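Local coordinates for protein STIV B116 (Sulfolobus turreted icosahedral virus, PDB 2J85) that probably binds DNA, as a homodimeric member of a protein family highly conserved among diverse crenarchaeal viruses, at residues L45-I55 / L66-K74; K3-M14 / V73-I84. All coordinates share one frame; numbering follows the deposited sequence.

Interaction 1. Residues L45-I55 / L66-K74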
loop_
_atom_site.group_PDB
_atom_site.type_symbol
_atom_site.label_atom_id
_atom_site.label_comp_id
_atom_site.label_asym_id
_atom_site.label_seq_id
_atom_site.Cartn_x
_atom_site.Cartn_y
_atom_site.Cartn_z
ATOM N N LEU A 45 18.751 -8.938 5.369
ATOM C CA LEU A 45 17.407 -8.726 5.861
ATOM C C LEU A 45 17.372 -7.669 6.955
ATOM O O LEU A 45 18.131 -7.744 7.910
ATOM C CB LEU A 45 16.790 -10.009 6.422
ATOM C CG LEU A 45 15.263 -9.866 6.657
ATOM C CD1 LEU A 45 14.522 -10.268 5.395
ATOM C CD2 LEU A 45 14.732 -10.625 7.880
ATOM N N ILE A 46 16.482 -6.688 6.816
ATOM C CA ILE A 46 16.104 -5.835 7.926
ATOM C C ILE A 46 14.674 -6.194 8.251
ATOM O O ILE A 46 13.808 -6.089 7.404
ATOM C CB ILE A 46 16.208 -4.367 7.560
ATOM C CG1 ILE A 46 17.661 -4.015 7.200
ATOM C CG2 ILE A 46 15.697 -3.463 8.716
ATOM C CD1 ILE A 46 17.852 -2.511 6.897
ATOM N N ASN A 47 14.439 -6.636 9.473
ATOM C CA ASN A 47 13.123 -7.031 9.955
ATOM C C ASN A 47 12.378 -5.809 10.453
ATOM O O ASN A 47 12.846 -5.121 11.352
ATOM C CB ASN A 47 13.270 -8.031 11.112
ATOM C CG ASN A 47 11.953 -8.381 11.758
ATOM O OD1 ASN A 47 10.900 -8.392 11.101
ATOM N ND2 ASN A 47 11.998 -8.680 13.060
ATOM N N ALA A 48 11.219 -5.554 9.868
ATOM C CA ALA A 48 10.388 -4.399 10.212
ATOM C C ALA A 48 8.974 -4.836 10.610
ATOM O O ALA A 48 8.034 -4.066 10.489
ATOM C CB ALA A 48 10.330 -3.432 9.023
ATOM N N ILE A 49 8.811 -6.079 11.047
ATOM C CA ILE A 49 7.529 -6.527 11.575
ATOM C C ILE A 49 7.520 -6.195 13.050
ATOM O O ILE A 49 8.317 -6.748 13.835
ATOM C CB ILE A 49 7.290 -8.023 11.336
ATOM C CG1 ILE A 49 6.927 -8.245 9.853
ATOM C CG2 ILE A 49 6.167 -8.534 12.235
ATOM C CD1 ILE A 49 6.994 -9.660 9.415
ATOM N N GLY A 50 6.636 -5.263 13.407
ATOM C CA GLY A 50 6.582 -4.689 14.748
ATOM C C GLY A 50 5.767 -5.442 15.789
ATOM O O GLY A 50 5.850 -5.118 16.968
ATOM N N HIS A 51 4.984 -6.440 15.376
ATOM C CA HIS A 51 4.083 -7.148 16.306
ATOM C C HIS A 51 4.408 -8.634 16.494
ATOM O O HIS A 51 4.705 -9.350 15.535
ATOM C CB HIS A 51 2.640 -6.988 15.845
ATOM C CG HIS A 51 2.196 -5.560 15.785
ATOM N ND1 HIS A 51 1.817 -4.852 16.907
ATOM C CD2 HIS A 51 2.106 -4.697 14.744
ATOM C CE1 HIS A 51 1.499 -3.620 16.555
ATOM N NE2 HIS A 51 1.666 -3.500 15.250
ATOM N N ASP A 52 4.325 -9.076 17.751
ATOM C CA ASP A 52 4.623 -10.465 18.143
ATOM C C ASP A 52 3.723 -11.502 17.454
ATOM O O ASP A 52 4.178 -12.605 17.154
ATOM C CB ASP A 52 4.532 -10.630 19.676
ATOM C CG ASP A 52 5.869 -10.378 20.393
ATOM O OD1 ASP A 52 6.946 -10.538 19.771
ATOM O OD2 ASP A 52 5.845 -10.047 21.603
ATOM N N SER A 53 2.461 -11.156 17.197
ATOM C CA SER A 53 1.524 -12.111 16.583
ATOM C C SER A 53 1.984 -12.497 15.170
ATOM O O SER A 53 1.928 -13.661 14.784
ATOM C CB SER A 53 0.099 -11.542 16.528
ATOM O OG SER A 53 -0.050 -10.440 17.399
ATOM N N THR A 54 2.434 -11.501 14.415
ATOM C CA THR A 54 2.900 -11.704 13.051
ATOM C C THR A 54 4.257 -12.386 13.078
ATOM O O THR A 54 4.504 -13.322 12.322
ATOM C CB THR A 54 2.994 -10.368 12.302
ATOM O OG1 THR A 54 1.739 -9.681 12.408
ATOM C CG2 THR A 54 3.352 -10.589 10.823
ATOM N N ILE A 55 5.122 -11.925 13.973
ATOM C CA ILE A 55 6.406 -12.572 14.227
ATOM C C ILE A 55 6.271 -14.051 14.595
ATOM O O ILE A 55 6.969 -14.880 14.047
ATOM C CB ILE A 55 7.184 -11.809 15.327
ATOM C CG1 ILE A 55 7.761 -10.509 14.746
ATOM C CG2 ILE A 55 8.294 -12.681 15.941
ATOM C CD1 ILE A 55 8.780 -10.714 13.612
ATOM N N LEU A 66 12.771 -14.901 14.623
ATOM C CA LEU A 66 12.716 -13.446 14.582
ATOM C C LEU A 66 12.085 -12.929 15.840
ATOM O O LEU A 66 11.183 -13.553 16.384
ATOM C CB LEU A 66 11.895 -12.950 13.384
ATOM C CG LEU A 66 12.417 -13.341 11.994
ATOM C CD1 LEU A 66 11.340 -13.114 10.948
ATOM C CD2 LEU A 66 13.701 -12.598 11.660
ATOM N N GLN A 67 12.576 -11.774 16.279
ATOM C CA GLN A 67 11.954 -10.985 17.330
ATOM C C GLN A 67 11.417 -9.711 16.685
ATOM O O GLN A 67 11.944 -9.256 15.670
ATOM C CB GLN A 67 12.978 -10.670 18.414
ATOM C CG GLN A 67 13.323 -11.861 19.282
ATOM C CD GLN A 67 14.457 -11.577 20.272
ATOM O OE1 GLN A 67 15.532 -12.147 20.170
ATOM N NE2 GLN A 67 14.214 -10.690 21.219
ATOM N N LYS A 68 10.356 -9.148 17.256
ATOM C CA LYS A 68 9.742 -7.949 16.691
ATOM C C LYS A 68 10.713 -6.769 16.673
ATOM O O LYS A 68 11.609 -6.650 17.527
ATOM C CB LYS A 68 8.439 -7.566 17.418
ATOM C CG LYS A 68 8.581 -7.200 18.898
ATOM C CD LYS A 68 7.386 -6.389 19.354
ATOM C CE LYS A 68 7.287 -6.275 20.860
ATOM N NZ LYS A 68 5.929 -5.780 21.269
ATOM N N ASN A 69 10.527 -5.901 15.686
ATOM C CA ASN A 69 11.416 -4.777 15.487
ATOM C C ASN A 69 10.665 -3.682 14.743
ATOM O O ASN A 69 10.167 -3.918 13.642
ATOM C CB ASN A 69 12.647 -5.242 14.706
ATOM C CG ASN A 69 13.729 -4.175 14.599
ATOM O OD1 ASN A 69 14.016 -3.447 15.558
ATOM N ND2 ASN A 69 14.354 -4.094 13.424
ATOM N N ARG A 70 10.566 -2.507 15.355
ATOM C CA ARG A 70 9.990 -1.333 14.708
ATOM C C ARG A 70 11.052 -0.532 13.956
ATOM O O ARG A 70 12.074 -0.138 14.502
ATOM C CB ARG A 70 9.270 -0.423 15.714
ATOM C CG ARG A 70 7.805 -0.819 15.955
ATOM C CD ARG A 70 6.996 0.355 16.501
ATOM N NE ARG A 70 7.571 0.922 17.720
ATOM C CZ ARG A 70 7.189 2.074 18.273
ATOM N NH1 ARG A 70 6.231 2.819 17.720
ATOM N NH2 ARG A 70 7.768 2.493 19.392
ATOM N N VAL A 71 10.763 -0.291 12.688
ATOM C CA VAL A 71 11.671 0.317 11.747
ATOM C C VAL A 71 10.736 1.085 10.841
ATOM O O VAL A 71 9.691 0.569 10.449
ATOM C CB VAL A 71 12.393 -0.783 10.901
ATOM C CG1 VAL A 71 13.184 -0.175 9.721
ATOM C CG2 VAL A 71 13.276 -1.641 11.777
ATOM N N GLU A 72 11.079 2.319 10.530
ATOM C CA GLU A 72 10.391 3.014 9.463
ATOM C C GLU A 72 11.059 2.547 8.182
ATOM O O GLU A 72 12.249 2.780 7.995
ATOM C CB GLU A 72 10.511 4.522 9.636
ATOM C CG GLU A 72 9.577 5.309 8.729
ATOM C CD GLU A 72 9.822 6.793 8.820
ATOM O OE1 GLU A 72 11.011 7.189 8.728
ATOM O OE2 GLU A 72 8.835 7.555 8.993
ATOM N N VAL A 73 10.318 1.841 7.334
ATOM C CA VAL A 73 10.869 1.312 6.094
ATOM C C VAL A 73 10.935 2.426 5.051
ATOM O O VAL A 73 9.936 3.062 4.740
ATOM C CB VAL A 73 10.059 0.094 5.572
ATOM C CG1 VAL A 73 10.681 -0.480 4.299
ATOM C CG2 VAL A 73 9.948 -0.991 6.665
ATOM N N LYS A 74 12.141 2.693 4.565
ATOM C CA LYS A 74 12.360 3.617 3.465
ATOM C C LYS A 74 13.328 2.965 2.487
ATOM O O LYS A 74 14.493 2.758 2.797
ATOM C CB LYS A 74 12.908 4.957 3.964
ATOM C CG LYS A 74 11.865 5.827 4.645
ATOM C CD LYS A 74 10.973 6.561 3.662
ATOM C CE LYS A 74 9.827 7.269 4.399
ATOM N NZ LYS A 74 8.943 8.111 3.510
#
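Asn-47 and Asn-69 meet where the chain leaving strand 45-47 passes alongside the irregular segment 66-74. The side-chain amide of Asn-69 reaches back to the backbone carbonyl of Asn-47, ND2 to O 2.8 Å, approaching almost in line with the C=O bond while the acceptor lies 21° out of the Asn-69 amide plane. The backbone N of Asn-69 donates to Ile-49 O at 3.0 Å, so one residue grips the turning chain at two points. Asn-47 shapes that turn: with CG anti to the backbone N (chi1 174°), its OD1 accepts from the backbone N of Ile-49, closing an Asx turn.

Packing is tight on both flanks of this polar centre. The methyl of Ala-48 presses on Val-73 CG2 at 3.4 Å and also meets Val-71 CB. At the start of helix 52-62, Ile-55 crosses Leu-66 at about a right angle, its CG2 only 3.1 Å from Leu-66 O, and Leu-66 goes on to Leu-40 of helix 29-41 and Leu-6 of strand 4-7. The methylenes of Lys-68 also lie close along Gly-50, CD 3.1 Å from Gly-50 O.

Looseness begins at the charged ends on the solvent side. Lys-68 NZ stays 4.3 Å from Asp-52 OD2, beyond a salt bridge, and Arg-70 brings little more than its CG near Gly-50 CA, at 4.2 Å.

The contact therefore rests mainly on two hydrogen bonds from Asn-69 and on apolar contacts, some of them partly exposed, whereas the charged ends would add at most a weak, longer-range attraction.

Interaction 2. Residues K3-M14 / V73-I84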
loop_
_atom_site.group_PDB
_atom_site.type_symbol
_atom_site.label_atom_id
_atom_site.label_comp_id
_atom_site.label_asym_id
_atom_site.label_seq_id
_atom_site.Cartn_x
_atom_site.Cartn_y
_atom_site.Cartn_z
ATOM N N LYS A 3 19.451 -3.651 0.901
ATOM C CA LYS A 3 18.699 -4.181 2.025
ATOM C C LYS A 3 17.446 -4.937 1.555
ATOM O O LYS A 3 16.933 -4.719 0.439
ATOM C CB LYS A 3 18.303 -3.042 2.968
ATOM C CG LYS A 3 19.412 -1.974 3.179
ATOM C CD LYS A 3 19.174 -1.090 4.409
ATOM C CE LYS A 3 19.757 0.349 4.268
ATOM N NZ LYS A 3 18.731 1.297 3.697
ATOM N N VAL A 4 16.973 -5.842 2.409
ATOM C CA VAL A 4 15.711 -6.532 2.193
ATOM C C VAL A 4 14.808 -6.374 3.420
ATOM O O VAL A 4 15.021 -6.994 4.464
ATOM C CB VAL A 4 15.931 -8.007 1.886
ATOM C CG1 VAL A 4 14.608 -8.666 1.602
ATOM C CG2 VAL A 4 16.896 -8.168 0.716
ATOM N N PHE A 5 13.792 -5.534 3.301
ATOM C CA PHE A 5 12.887 -5.310 4.408
ATOM C C PHE A 5 11.818 -6.398 4.517
ATOM O O PHE A 5 11.147 -6.733 3.532
ATOM C CB PHE A 5 12.243 -3.939 4.253
ATOM C CG PHE A 5 13.230 -2.800 4.306
ATOM C CD1 PHE A 5 13.773 -2.273 3.134
ATOM C CD2 PHE A 5 13.618 -2.267 5.516
ATOM C CE1 PHE A 5 14.671 -1.208 3.179
ATOM C CE2 PHE A 5 14.518 -1.194 5.569
ATOM C CZ PHE A 5 15.048 -0.675 4.413
ATOM N N LEU A 6 11.666 -6.957 5.713
ATOM C CA LEU A 6 10.564 -7.845 6.011
ATOM C C LEU A 6 9.425 -7.028 6.631
ATOM O O LEU A 6 9.584 -6.434 7.699
ATOM C CB LEU A 6 11.015 -8.928 6.976
ATOM C CG LEU A 6 9.925 -9.933 7.343
ATOM C CD1 LEU A 6 9.544 -10.746 6.078
ATOM C CD2 LEU A 6 10.372 -10.816 8.497
ATOM N N THR A 7 8.277 -7.004 5.955
ATOM C CA THR A 7 7.147 -6.167 6.358
ATOM C C THR A 7 5.849 -6.955 6.283
ATOM O O THR A 7 5.731 -7.920 5.511
ATOM C CB THR A 7 6.977 -4.910 5.439
ATOM O OG1 THR A 7 6.541 -5.320 4.146
ATOM C CG2 THR A 7 8.263 -4.182 5.267
ATOM N N ASN A 8 4.878 -6.506 7.078
ATOM C CA ASN A 8 3.527 -7.030 7.015
ATOM C C ASN A 8 2.587 -6.125 6.222
ATOM O O ASN A 8 1.381 -6.338 6.224
ATOM C CB ASN A 8 2.986 -7.297 8.415
ATOM C CG ASN A 8 2.650 -6.038 9.176
ATOM O OD1 ASN A 8 2.722 -4.936 8.648
ATOM N ND2 ASN A 8 2.286 -6.202 10.442
ATOM N N ALA A 9 3.160 -5.135 5.536
ATOM C CA ALA A 9 2.413 -4.206 4.708
ATOM C C ALA A 9 3.265 -3.662 3.569
ATOM O O ALA A 9 4.482 -3.642 3.659
ATOM C CB ALA A 9 1.890 -3.046 5.577
ATOM N N PHE A 10 2.619 -3.225 2.491
ATOM C CA PHE A 10 3.277 -2.380 1.503
ATOM C C PHE A 10 2.553 -1.038 1.390
ATOM O O PHE A 10 1.328 -0.981 1.248
ATOM C CB PHE A 10 3.358 -2.991 0.106
ATOM C CG PHE A 10 4.029 -2.075 -0.883
ATOM C CD1 PHE A 10 5.348 -1.724 -0.719
ATOM C CD2 PHE A 10 3.310 -1.473 -1.890
ATOM C CE1 PHE A 10 5.954 -0.840 -1.572
ATOM C CE2 PHE A 10 3.914 -0.567 -2.759
ATOM C CZ PHE A 10 5.229 -0.253 -2.599
ATOM N N SER A 11 3.353 0.029 1.398
ATOM C CA SER A 11 2.842 1.376 1.322
ATOM C C SER A 11 3.760 2.216 0.462
ATOM O O SER A 11 4.972 2.045 0.493
ATOM C CB SER A 11 2.743 1.978 2.729
ATOM O OG SER A 11 2.577 3.373 2.651
ATOM N N ILE A 12 3.148 3.111 -0.312
ATOM C CA ILE A 12 3.828 4.194 -1.038
ATOM C C ILE A 12 4.782 4.997 -0.147
ATOM O O ILE A 12 5.791 5.487 -0.623
ATOM C CB ILE A 12 2.777 5.179 -1.700
ATOM C CG1 ILE A 12 2.077 4.493 -2.880
ATOM C CG2 ILE A 12 3.450 6.504 -2.145
ATOM C CD1 ILE A 12 1.251 5.410 -3.738
ATOM N N ASN A 13 4.455 5.126 1.138
ATOM C CA ASN A 13 5.368 5.718 2.145
ATOM C C ASN A 13 6.718 5.005 2.322
ATOM O O ASN A 13 7.650 5.587 2.860
ATOM C CB ASN A 13 4.684 5.800 3.527
ATOM C CG ASN A 13 3.492 6.778 3.543
ATOM O OD1 ASN A 13 3.481 7.800 2.843
ATOM N ND2 ASN A 13 2.478 6.447 4.340
HETATM N N MSE A 14 6.829 3.763 1.867
HETATM C CA MSE A 14 8.098 3.075 1.931
HETATM C C MSE A 14 9.055 3.432 0.809
HETATM O O MSE A 14 10.194 2.950 0.793
HETATM C CB MSE A 14 7.876 1.577 1.951
HETATM C CG MSE A 14 7.110 1.146 3.165
HETATM SE SE MSE A 14 6.601 -0.714 3.018
HETATM C CE MSE A 14 5.605 -0.864 4.692
ATOM N N VAL A 73 10.318 1.841 7.334
ATOM C CA VAL A 73 10.869 1.312 6.094
ATOM C C VAL A 73 10.935 2.426 5.051
ATOM O O VAL A 73 9.936 3.062 4.740
ATOM C CB VAL A 73 10.059 0.094 5.572
ATOM C CG1 VAL A 73 10.681 -0.480 4.299
ATOM C CG2 VAL A 73 9.948 -0.991 6.665
ATOM N N LYS A 74 12.141 2.693 4.565
ATOM C CA LYS A 74 12.360 3.617 3.465
ATOM C C LYS A 74 13.328 2.965 2.487
ATOM O O LYS A 74 14.493 2.758 2.797
ATOM C CB LYS A 74 12.908 4.957 3.964
ATOM C CG LYS A 74 11.865 5.827 4.645
ATOM C CD LYS A 74 10.973 6.561 3.662
ATOM C CE LYS A 74 9.827 7.269 4.399
ATOM N NZ LYS A 74 8.943 8.111 3.510
HETATM N N MSE A 75 12.828 2.650 1.302
HETATM C CA MSE A 75 13.580 1.864 0.337
HETATM C C MSE A 75 14.292 2.740 -0.681
HETATM O O MSE A 75 13.678 3.636 -1.307
HETATM C CB MSE A 75 12.659 0.898 -0.406
HETATM C CG MSE A 75 12.351 -0.359 0.346
HETATM SE SE MSE A 75 10.911 -1.339 -0.569
HETATM C CE MSE A 75 11.769 -1.928 -2.218
ATOM N N ASN A 76 15.583 2.458 -0.842
ATOM C CA ASN A 76 16.367 2.984 -1.940
ATOM C C ASN A 76 16.143 2.136 -3.173
ATOM O O ASN A 76 15.497 1.094 -3.117
ATOM C CB ASN A 76 17.848 3.005 -1.569
ATOM C CG ASN A 76 18.124 3.894 -0.361
ATOM O OD1 ASN A 76 17.868 5.104 -0.392
ATOM N ND2 ASN A 76 18.624 3.289 0.721
ATOM N N GLU A 77 16.693 2.586 -4.286
ATOM C CA GLU A 77 16.509 1.911 -5.558
ATOM C C GLU A 77 17.142 0.490 -5.573
ATOM O O GLU A 77 16.704 -0.380 -6.327
ATOM C CB GLU A 77 17.047 2.811 -6.682
ATOM C CG GLU A 77 16.536 2.502 -8.097
ATOM C CD GLU A 77 15.056 2.823 -8.317
ATOM O OE1 GLU A 77 14.535 3.832 -7.779
ATOM O OE2 GLU A 77 14.414 2.060 -9.063
ATOM N N GLY A 78 18.127 0.240 -4.710
ATOM C CA GLY A 78 18.739 -1.095 -4.612
ATOM C C GLY A 78 18.122 -2.061 -3.585
ATOM O O GLY A 78 18.573 -3.209 -3.469
ATOM N N ASP A 79 17.111 -1.582 -2.849
ATOM C CA ASP A 79 16.419 -2.347 -1.820
ATOM C C ASP A 79 15.168 -3.024 -2.336
ATOM O O ASP A 79 14.568 -2.618 -3.344
ATOM C CB ASP A 79 15.981 -1.445 -0.670
ATOM C CG ASP A 79 17.145 -0.699 -0.022
ATOM O OD1 ASP A 79 18.299 -1.197 -0.027
ATOM O OD2 ASP A 79 16.888 0.397 0.499
ATOM N N GLU A 80 14.775 -4.060 -1.605
ATOM C CA GLU A 80 13.561 -4.807 -1.882
ATOM C C GLU A 80 12.827 -5.092 -0.577
ATOM O O GLU A 80 13.343 -4.863 0.501
ATOM C CB GLU A 80 13.860 -6.089 -2.675
ATOM C CG GLU A 80 14.914 -6.975 -2.103
ATOM C CD GLU A 80 14.735 -8.446 -2.514
ATOM O OE1 GLU A 80 13.570 -8.911 -2.559
ATOM O OE2 GLU A 80 15.752 -9.143 -2.749
ATOM N N ALA A 81 11.597 -5.543 -0.688
ATOM C CA ALA A 81 10.830 -5.945 0.473
ATOM C C ALA A 81 10.265 -7.359 0.247
ATOM O O ALA A 81 9.989 -7.763 -0.893
ATOM C CB ALA A 81 9.706 -4.905 0.769
ATOM N N LEU A 82 10.187 -8.125 1.336
ATOM C CA LEU A 82 9.484 -9.419 1.372
ATOM C C LEU A 82 8.311 -9.172 2.264
ATOM O O LEU A 82 8.480 -8.757 3.417
ATOM C CB LEU A 82 10.352 -10.519 1.987
ATOM C CG LEU A 82 11.490 -11.015 1.119
ATOM C CD1 LEU A 82 12.565 -11.800 1.948
ATOM C CD2 LEU A 82 10.913 -11.836 -0.072
ATOM N N ILE A 83 7.115 -9.383 1.737
ATOM C CA ILE A 83 5.917 -8.927 2.414
ATOM C C ILE A 83 4.982 -10.088 2.772
ATOM O O ILE A 83 4.734 -10.961 1.951
ATOM C CB ILE A 83 5.175 -7.853 1.574
ATOM C CG1 ILE A 83 6.180 -6.790 1.097
ATOM C CG2 ILE A 83 3.982 -7.276 2.391
ATOM C CD1 ILE A 83 5.604 -5.551 0.421
ATOM N N ILE A 84 4.490 -10.079 4.018
ATOM C CA ILE A 84 3.419 -10.978 4.458
ATOM C C ILE A 84 2.151 -10.144 4.714
ATOM O O ILE A 84 2.155 -9.210 5.526
ATOM C CB ILE A 84 3.796 -11.804 5.723
ATOM C CG1 ILE A 84 2.654 -12.774 6.091
ATOM C CG2 ILE A 84 4.155 -10.893 6.889
ATOM C CD1 ILE A 84 2.933 -13.693 7.303
HETATM O O HOH W 1 17.742 -5.634 -2.262
HETATM O O HOH W 2 7.790 8.187 0.287
#
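Phe-5 lies against Val-73 and Met-75 on the sheet face carrying Phe-5, Thr-7, Ala-81 and Ile-83, where strands 4-7 and 80-84 pair in parallel. CB lies 3.8 Å from Val-73 CG1, and CG, anti to the carbonyl carbon (chi1 -63°), carries the ring against the 73-75 segment. That methyl makes a CH-pi contact over one ring face, Val-73 CG1 to centroid 3.7 Å, offset toward the CG/CD2 rim; CE2 faces it too. On the other side of the ring's long axis, CD1 and CE1 meet CG of selenomethionine Met-75, while CE1 also has Asp-79 OD2 at its edge, in plane, 3.8 Å away. CZ ends near Lys-74 O.

Backbone bonds alternate beside it: Phe-5 N donates to Glu-80 O and Leu-82 N to Phe-5 O, the latter at 2.8 Å. Asp-79, just before strand 80-84, bridges the two chains, its OD1 accepting from Lys-3 N at 2.9 Å and its OD2 from Asn-76 N within the type I turn; Lys-3 NZ makes a long salt bridge to OD2. Farther on, Ile-83 CD1 touches Phe-10 CB at 3.4 Å, and both residues pack on Ile-12 of the second subunit.

The two amide bonds, more than the distant lysine, would probably favour the Asp-79 anion.

Interactions 1 and 2 join through one mixed sheet, in which strand 4-7 lies between 45-47 and 80-86; their centres are about 11 Å apart. Strand 4-7 pairs on both sides: in addition to its bonds in interaction 2, Val-4 O probably accepts from Ile-46 N at 2.8 Å and Leu-6 O from Ala-48 N at 2.9 Å. Ile-46 CD1 also packs 3.2 Å from Lys-3 CD. Val-73 is shared by both contacts, its CG2 methyl taking part in each, so segment 66-74 leads from the sheet edge into the packing over strand 4-7. Interaction 2 alone reaches the second subunit.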